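Long-range contact in periplasmic binding protein/LacI transcriptional regulator (Brachyspira murdochii, PDB 4KQC), which probably binds a carbohydrate as the solute-binding component of an ABC transporter: residues A[248-253]-A[267-272]. Numbering follows the deposited sequence.
Sequences MGFDSG and GSVTQD
The Phe250 ring lies against Val269, whose CG2 methyl stands 3.6 Å from the ring centroid and 12° off the ring normal, a CH-pi contact over the centre of one face. With CG1 anti to the carbonyl carbon (chi1 -68°), CG2 is left in the crowded position between the backbone N and the carbonyl carbon, where it meets the ring. Arg157 makes a cation-pi contact with the ring, and Ala116 touches it. Along the backbones the two strands run parallel and are tied directly: Gly249 N donates to Gly267 O at 3.0 Å, Val269 N to Gly249 O, and Asp251 N to Val269 O at 2.8 Å. Ser268 packs its CB 3.3 Å from Gly249 O, while its OG bonds to Gln256. An alanine in place of Phe250 would probably leave Val269 CG2 and the Arg157 charge without the ring and open a gap beside Ala116.

Past the strand ends the packing gives way to polar links and water. Gln271 reaches across on a chain extended beyond CG and donates from NE2 to Asp251 OD1 (2.9 Å, 171° at the hydrogen), on the syn side of the carboxylate. One water bridges the same OD1, at 2.7 Å, to Gln271 N; a second joins Ser252 OG to Thr270 OG1. The other ends are held too, Asp251 OD2 by a salt bridge to Arg157 and Gln271 OE1 by Thr111, so the carboxylate and amide have little freedom to turn.

This is a parallel beta-alpha-beta unit, strand 246-250, helix 254-261 and strand 267-270, in one of the protein's two sheets. Strand 208-211 flanks it beyond Met248 and the antiparallel strand 301-303 beyond Ser268; helix 113-133 packs on the Phe250 and Val269 face, and helix 254-261 on the Ser268 face.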
# COMPACT_ATOMS: atom_id res chain seq x y z
N MSE A 248 -4.18 -11.37 7.22
CA MSE A 248 -4.84 -10.33 6.39
C MSE A 248 -3.77 -9.50 5.73
O MSE A 248 -2.78 -9.19 6.37
CB MSE A 248 -5.81 -9.48 7.25
CG MSE A 248 -6.93 -10.39 7.76
SE MSE A 248 -7.97 -9.34 9.04
CE MSE A 248 -9.31 -10.76 9.26
N GLY A 249 -4.05 -9.01 4.52
CA GLY A 249 -3.09 -8.25 3.76
C GLY A 249 -3.54 -6.92 3.22
O GLY A 249 -4.51 -6.33 3.63
N PHE A 250 -2.81 -6.49 2.23
CA PHE A 250 -2.93 -5.17 1.63
C PHE A 250 -2.49 -5.29 0.15
O PHE A 250 -1.55 -6.07 -0.22
CB PHE A 250 -1.97 -4.25 2.37
CG PHE A 250 -2.34 -2.80 2.41
CD1 PHE A 250 -2.51 -2.06 1.23
CD2 PHE A 250 -2.52 -2.19 3.62
CE1 PHE A 250 -2.86 -0.71 1.30
CE2 PHE A 250 -2.87 -0.86 3.71
CZ PHE A 250 -3.04 -0.12 2.51
N ASP A 251 -3.20 -4.57 -0.71
CA ASP A 251 -3.02 -4.64 -2.16
C ASP A 251 -3.41 -6.02 -2.71
O ASP A 251 -4.27 -6.64 -2.11
CB ASP A 251 -1.59 -4.19 -2.53
CG ASP A 251 -1.36 -2.70 -2.28
OD1 ASP A 251 -2.29 -1.92 -2.53
OD2 ASP A 251 -0.23 -2.31 -1.85
N SER A 252 -2.89 -6.45 -3.87
CA SER A 252 -3.34 -7.73 -4.47
C SER A 252 -2.16 -8.41 -5.15
O SER A 252 -1.26 -8.80 -4.42
CB SER A 252 -4.62 -7.57 -5.33
OG SER A 252 -4.47 -6.66 -6.38
N GLY A 253 -2.17 -8.58 -6.47
CA GLY A 253 -1.24 -9.48 -7.11
C GLY A 253 -1.67 -10.91 -7.08
O GLY A 253 -2.34 -11.34 -6.11
N GLY A 267 -8.47 -12.06 4.02
CA GLY A 267 -8.95 -10.89 3.28
C GLY A 267 -7.83 -9.88 3.28
O GLY A 267 -6.86 -10.02 4.07
N SER A 268 -8.01 -8.87 2.47
CA SER A 268 -7.07 -7.76 2.35
C SER A 268 -7.75 -6.50 1.97
O SER A 268 -8.94 -6.47 1.60
CB SER A 268 -6.01 -8.10 1.27
OG SER A 268 -5.15 -9.17 1.67
N VAL A 269 -7.04 -5.38 2.08
CA VAL A 269 -7.59 -4.12 1.57
C VAL A 269 -6.97 -3.75 0.25
O VAL A 269 -5.78 -4.00 0.06
CB VAL A 269 -7.45 -2.95 2.58
CG1 VAL A 269 -8.33 -3.19 3.75
CG2 VAL A 269 -6.05 -2.75 3.03
N THR A 270 -7.78 -3.23 -0.66
CA THR A 270 -7.26 -2.82 -1.99
C THR A 270 -7.40 -1.34 -2.14
O THR A 270 -8.32 -0.70 -1.64
CB THR A 270 -7.98 -3.50 -3.18
OG1 THR A 270 -7.40 -3.10 -4.43
CG2 THR A 270 -9.47 -3.25 -3.23
N GLN A 271 -6.45 -0.77 -2.84
CA GLN A 271 -6.57 0.61 -3.27
C GLN A 271 -7.42 0.74 -4.54
O GLN A 271 -7.97 -0.22 -5.00
CB GLN A 271 -5.18 1.20 -3.51
CG GLN A 271 -4.12 1.02 -2.41
CD GLN A 271 -2.80 1.65 -2.80
OE1 GLN A 271 -2.73 2.90 -2.93
NE2 GLN A 271 -1.79 0.87 -3.03
N ASP A 272 -7.54 1.96 -5.08
CA ASP A 272 -8.34 2.22 -6.32
C ASP A 272 -7.38 2.87 -7.33
O ASP A 272 -7.33 4.11 -7.46
CB ASP A 272 -9.50 3.14 -6.00
CG ASP A 272 -10.45 3.36 -7.19
OD1 ASP A 272 -10.18 3.01 -8.36
OD2 ASP A 272 -11.59 3.90 -6.98
O HOH W 1 -4.35 -1.98 -4.28
O HOH W 2 -5.42 -3.98 -5.82